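Local atomic coordinates of protein synthesis inhibitor I (Hordeum vulgare, PDB entry 4FBC), a protein that is a plant protein of the ribosome-inactivating protein family and inhibits protein synthesis. Residues 214-226 with 251-265. The protein carries 3 engineered substitutions. Sequence-based numbering, arbitrary orientation.
Sequences WQDLSAALLKTDV and AANTLGILLFVEVPG
With CG of Trp214 anti to the backbone nitrogen (chi1 -178°), the indole reaches from the first turn of helix 214-225 to the irregular segment 255-265 at Ile257-Leu259, while OG of Ser218, placed beside its backbone nitrogen at chi1 -65°, faces the same segment one turn on. Trp214 NE1 donates to the Ile257 carbonyl oxygen at 3.0 Å; the acceptor lies in the indole plane and the donor in the carbonyl plane, which, with Leu259 over the face, restrains the tilt of the ring. Over one face of the six-membered ring sits Leu259 CB, a CH-pi contact 3.6 Å from the centroid, and Leu259 CD1 meets the CZ3-CH2 rim. Ser218 OG links helix and segment: it accepts from Leu259 N at 3.1 Å, a bent bond of 141°, and donates to Trp214 O at 2.8 Å. That oxygen is gripped on its other face by Ser218 N.

Beyond these polar ties the contact is aliphatic. Leu255 runs antiparallel alongside the side chains of Leu217 and Leu221, its CD2 3.8 Å from Leu217 CD2, and Ala251 CB meets CD1 of Leu217 and of Leu221. Leu222 CG lies 3.8 Å from Leu258 CD2, the two side chains meeting tip to tip. Farther along, Val261 covers Ala219, Val263 lies against the aliphatic stem of Lys223, and Val226 CG2 packs on Val263 CG2, 4.0 Å away.

Arg179 makes a cation-pi contact with the indole, and its backbone is hydrogen-bonded to Gly256 and Ile257. The irregular segment following helix 248-254 thus lies along helix 214-225 and, through the NE1 bond and Leu259, is consistent with a second-shell role in placing Trp214, whose side chain is about 4 Å from bound adenosine monophosphate at the nearest atoms, in the nucleotide pocket of this ribosome-inactivating protein fold.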
loop_
_atom_site.group_PDB
_atom_site.type_symbol
_atom_site.label_atom_id
_atom_site.label_comp_id
_atom_site.label_asym_id
_atom_site.label_seq_id
_atom_site.Cartn_x
_atom_site.Cartn_y
_atom_site.Cartn_z
ATOM N N TRP A 214 -9.798 2.795 -4.124
ATOM C CA TRP A 214 -9.557 2.878 -2.682
ATOM C C TRP A 214 -10.187 4.128 -2.060
ATOM O O TRP A 214 -10.832 4.056 -1.020
ATOM C CB TRP A 214 -8.052 2.849 -2.423
ATOM C CG TRP A 214 -7.621 2.876 -0.978
ATOM C CD1 TRP A 214 -8.156 2.178 0.067
ATOM C CD2 TRP A 214 -6.533 3.634 -0.442
ATOM N NE1 TRP A 214 -7.467 2.468 1.229
ATOM C CE2 TRP A 214 -6.464 3.353 0.940
ATOM C CE3 TRP A 214 -5.608 4.526 -1.000
ATOM C CZ2 TRP A 214 -5.508 3.939 1.772
ATOM C CZ3 TRP A 214 -4.657 5.095 -0.181
ATOM C CH2 TRP A 214 -4.610 4.806 1.192
ATOM N N GLN A 215 -10.012 5.275 -2.711
ATOM C CA GLN A 215 -10.608 6.509 -2.212
ATOM C C GLN A 215 -12.142 6.427 -2.210
ATOM O O GLN A 215 -12.793 6.822 -1.234
ATOM C CB GLN A 215 -10.110 7.713 -3.031
ATOM C CG GLN A 215 -10.665 9.061 -2.565
ATOM C CD GLN A 215 -9.921 10.230 -3.186
ATOM O OE1 GLN A 215 -9.344 10.107 -4.268
ATOM N NE2 GLN A 215 -9.921 11.366 -2.503
ATOM N N ASP A 216 -12.714 5.910 -3.300
ATOM C CA ASP A 216 -14.165 5.752 -3.410
ATOM C C ASP A 216 -14.732 4.856 -2.306
ATOM O O ASP A 216 -15.758 5.165 -1.715
ATOM C CB ASP A 216 -14.543 5.148 -4.773
ATOM C CG ASP A 216 -14.410 6.129 -5.916
ATOM O OD1 ASP A 216 -14.383 7.356 -5.665
ATOM O OD2 ASP A 216 -14.348 5.662 -7.076
ATOM N N LEU A 217 -14.064 3.741 -2.036
ATOM C CA LEU A 217 -14.564 2.805 -1.028
ATOM C C LEU A 217 -14.382 3.406 0.365
ATOM O O LEU A 217 -15.260 3.284 1.212
ATOM C CB LEU A 217 -13.859 1.444 -1.133
ATOM C CG LEU A 217 -14.363 0.352 -0.176
ATOM C CD1 LEU A 217 -15.858 0.075 -0.347
ATOM C CD2 LEU A 217 -13.561 -0.938 -0.362
ATOM N N SER A 218 -13.243 4.057 0.592
ATOM C CA SER A 218 -12.983 4.710 1.872
ATOM C C SER A 218 -14.041 5.774 2.141
ATOM O O SER A 218 -14.642 5.814 3.217
ATOM C CB SER A 218 -11.586 5.344 1.887
ATOM O OG SER A 218 -10.576 4.353 1.788
ATOM N N ALA A 219 -14.281 6.632 1.151
ATOM C CA ALA A 219 -15.294 7.672 1.300
ATOM C C ALA A 219 -16.696 7.096 1.522
ATOM O O ALA A 219 -17.445 7.598 2.350
ATOM C CB ALA A 219 -15.278 8.606 0.099
ATOM N N ALA A 220 -17.059 6.047 0.784
ATOM C CA ALA A 220 -18.363 5.414 0.968
ATOM C C ALA A 220 -18.619 4.923 2.397
ATOM O O ALA A 220 -19.730 5.046 2.920
ATOM C CB ALA A 220 -18.554 4.273 -0.036
ATOM N N LEU A 221 -17.605 4.341 3.031
ATOM C CA LEU A 221 -17.780 3.914 4.411
ATOM C C LEU A 221 -17.794 5.103 5.378
ATOM O O LEU A 221 -18.625 5.146 6.289
ATOM C CB LEU A 221 -16.709 2.892 4.813
ATOM C CG LEU A 221 -16.997 2.221 6.150
ATOM C CD1 LEU A 221 -18.324 1.450 6.106
ATOM C CD2 LEU A 221 -15.852 1.281 6.499
ATOM N N LEU A 222 -16.894 6.067 5.170
ATOM C CA LEU A 222 -16.842 7.258 6.031
ATOM C C LEU A 222 -18.170 8.014 6.087
ATOM O O LEU A 222 -18.544 8.565 7.127
ATOM C CB LEU A 222 -15.724 8.204 5.579
ATOM C CG LEU A 222 -14.302 7.700 5.856
ATOM C CD1 LEU A 222 -13.266 8.528 5.098
ATOM C CD2 LEU A 222 -14.024 7.734 7.350
ATOM N N LYS A 223 -18.877 8.050 4.963
ATOM C CA LYS A 223 -20.175 8.719 4.905
ATOM C C LYS A 223 -21.190 8.118 5.868
ATOM O O LYS A 223 -22.055 8.824 6.395
ATOM C CB LYS A 223 -20.716 8.709 3.471
ATOM C CG LYS A 223 -19.991 9.675 2.555
ATOM C CD LYS A 223 -20.503 9.605 1.135
ATOM C CE LYS A 223 -19.737 10.577 0.249
ATOM N NZ LYS A 223 -20.216 10.541 -1.172
ATOM N N THR A 224 -21.083 6.819 6.124
ATOM C CA THR A 224 -22.040 6.164 7.012
ATOM C C THR A 224 -21.834 6.521 8.489
ATOM O O THR A 224 -22.720 6.295 9.326
ATOM C CB THR A 224 -22.044 4.616 6.821
ATOM O OG1 THR A 224 -20.799 4.071 7.271
ATOM C CG2 THR A 224 -22.275 4.254 5.353
ATOM N N ASP A 225 -20.675 7.094 8.808
ATOM C CA ASP A 225 -20.374 7.485 10.187
ATOM C C ASP A 225 -20.934 8.859 10.556
ATOM O O ASP A 225 -21.053 9.196 11.741
ATOM C CB ASP A 225 -18.864 7.492 10.428
ATOM C CG ASP A 225 -18.228 6.138 10.211
ATOM O OD1 ASP A 225 -18.905 5.104 10.438
ATOM O OD2 ASP A 225 -17.034 6.120 9.832
ATOM N N VAL A 226 -21.263 9.654 9.541
ATOM C CA VAL A 226 -21.764 11.008 9.766
ATOM C C VAL A 226 -23.098 10.943 10.503
ATOM O O VAL A 226 -24.059 10.362 9.998
ATOM C CB VAL A 226 -21.950 11.769 8.431
ATOM C CG1 VAL A 226 -22.556 13.141 8.683
ATOM C CG2 VAL A 226 -20.623 11.906 7.697
ATOM N N ALA A 251 -18.044 -3.564 3.403
ATOM C CA ALA A 251 -17.003 -2.557 3.238
ATOM C C ALA A 251 -15.952 -2.648 4.355
ATOM O O ALA A 251 -14.757 -2.539 4.084
ATOM C CB ALA A 251 -17.616 -1.159 3.194
ATOM N N ALA A 252 -16.414 -2.843 5.593
ATOM C CA ALA A 252 -15.531 -2.991 6.758
ATOM C C ALA A 252 -14.670 -4.247 6.635
ATOM O O ALA A 252 -13.472 -4.215 6.913
ATOM C CB ALA A 252 -16.333 -3.014 8.061
ATOM N N ASN A 253 -15.273 -5.354 6.209
ATOM C CA ASN A 253 -14.495 -6.571 5.968
ATOM C C ASN A 253 -13.507 -6.437 4.814
ATOM O O ASN A 253 -12.536 -7.185 4.740
ATOM C CB ASN A 253 -15.425 -7.761 5.719
ATOM C CG ASN A 253 -16.010 -8.308 6.995
ATOM O OD1 ASN A 253 -15.291 -8.515 7.982
ATOM N ND2 ASN A 253 -17.316 -8.543 6.997
ATOM N N THR A 254 -13.746 -5.481 3.918
ATOM C CA THR A 254 -12.897 -5.309 2.739
ATOM C C THR A 254 -11.720 -4.361 2.976
ATOM O O THR A 254 -10.604 -4.624 2.513
ATOM C CB THR A 254 -13.727 -4.830 1.527
ATOM O OG1 THR A 254 -14.734 -5.813 1.247
ATOM C CG2 THR A 254 -12.834 -4.633 0.295
ATOM N N LEU A 255 -11.964 -3.278 3.712
ATOM C CA LEU A 255 -10.955 -2.240 3.923
ATOM C C LEU A 255 -9.935 -2.657 4.988
ATOM O O LEU A 255 -10.298 -2.939 6.128
ATOM C CB LEU A 255 -11.628 -0.909 4.307
ATOM C CG LEU A 255 -12.321 -0.183 3.143
ATOM C CD1 LEU A 255 -13.395 0.761 3.655
ATOM C CD2 LEU A 255 -11.300 0.555 2.286
ATOM N N GLY A 256 -8.663 -2.702 4.603
ATOM C CA GLY A 256 -7.575 -2.915 5.554
ATOM C C GLY A 256 -7.296 -1.642 6.343
ATOM O O GLY A 256 -7.242 -1.663 7.571
ATOM N N ILE A 257 -7.123 -0.529 5.632
ATOM C CA ILE A 257 -7.007 0.791 6.267
ATOM C C ILE A 257 -7.562 1.808 5.286
ATOM O O ILE A 257 -7.324 1.689 4.092
ATOM C CB ILE A 257 -5.539 1.119 6.714
ATOM C CG1 ILE A 257 -5.472 2.486 7.416
ATOM C CG2 ILE A 257 -4.546 1.014 5.535
ATOM C CD1 ILE A 257 -4.125 2.729 8.155
ATOM N N LEU A 258 -8.344 2.763 5.781
ATOM C CA LEU A 258 -9.026 3.719 4.903
ATOM C C LEU A 258 -8.113 4.901 4.599
ATOM O O LEU A 258 -7.390 5.359 5.471
ATOM C CB LEU A 258 -10.316 4.252 5.559
ATOM C CG LEU A 258 -11.582 3.389 5.607
ATOM C CD1 LEU A 258 -11.422 2.221 6.589
ATOM C CD2 LEU A 258 -12.814 4.213 5.959
ATOM N N LEU A 259 -8.154 5.388 3.359
ATOM C CA LEU A 259 -7.583 6.701 3.035
ATOM C C LEU A 259 -8.455 7.757 3.693
ATOM O O LEU A 259 -9.681 7.651 3.686
ATOM C CB LEU A 259 -7.598 6.912 1.520
ATOM C CG LEU A 259 -7.085 8.261 0.990
ATOM C CD1 LEU A 259 -5.605 8.384 1.248
ATOM C CD2 LEU A 259 -7.386 8.353 -0.511
ATOM N N PHE A 260 -7.848 8.780 4.281
ATOM C CA PHE A 260 -8.674 9.849 4.810
ATOM C C PHE A 260 -9.345 10.603 3.656
ATOM O O PHE A 260 -8.695 10.982 2.684
ATOM C CB PHE A 260 -7.883 10.825 5.677
ATOM C CG PHE A 260 -8.735 11.912 6.239
ATOM C CD1 PHE A 260 -9.531 11.677 7.351
ATOM C CD2 PHE A 260 -8.791 13.153 5.621
ATOM C CE1 PHE A 260 -10.356 12.676 7.860
ATOM C CE2 PHE A 260 -9.616 14.150 6.124
ATOM C CZ PHE A 260 -10.388 13.918 7.237
ATOM N N VAL A 261 -10.649 10.803 3.778
ATOM C CA VAL A 261 -11.390 11.621 2.830
ATOM C C VAL A 261 -12.291 12.601 3.578
ATOM O O VAL A 261 -12.968 12.230 4.545
ATOM C CB VAL A 261 -12.274 10.762 1.907
ATOM C CG1 VAL A 261 -12.910 11.651 0.831
ATOM C CG2 VAL A 261 -11.477 9.647 1.265
ATOM N N GLU A 262 -12.299 13.855 3.141
ATOM C CA GLU A 262 -13.261 14.811 3.674
ATOM C C GLU A 262 -14.610 14.558 3.042
ATOM O O GLU A 262 -14.776 14.752 1.836
ATOM C CB GLU A 262 -12.830 16.244 3.361
ATOM C CG GLU A 262 -11.598 16.697 4.104
ATOM C CD GLU A 262 -11.315 18.177 3.905
ATOM O OE1 GLU A 262 -11.163 18.608 2.741
ATOM O OE2 GLU A 262 -11.243 18.910 4.914
ATOM N N VAL A 263 -15.568 14.103 3.842
ATOM C CA VAL A 263 -16.931 13.900 3.355
ATOM C C VAL A 263 -17.835 14.937 4.026
ATOM O O VAL A 263 -17.532 15.400 5.129
ATOM C CB VAL A 263 -17.435 12.448 3.606
ATOM C CG1 VAL A 263 -16.473 11.436 2.975
ATOM C CG2 VAL A 263 -17.596 12.170 5.094
ATOM N N PRO A 264 -18.926 15.338 3.356
ATOM C CA PRO A 264 -19.775 16.363 3.982
ATOM C C PRO A 264 -20.286 15.920 5.349
ATOM O O PRO A 264 -20.847 14.830 5.479
ATOM C CB PRO A 264 -20.939 16.501 2.996
ATOM C CG PRO A 264 -20.341 16.134 1.675
ATOM C CD PRO A 264 -19.365 15.011 1.990
ATOM N N GLY A 265 -20.066 16.743 6.369
ATOM C CA GLY A 265 -20.536 16.412 7.702
ATOM C C GLY A 265 -19.525 15.655 8.550
ATOM O O GLY A 265 -19.711 15.500 9.758
#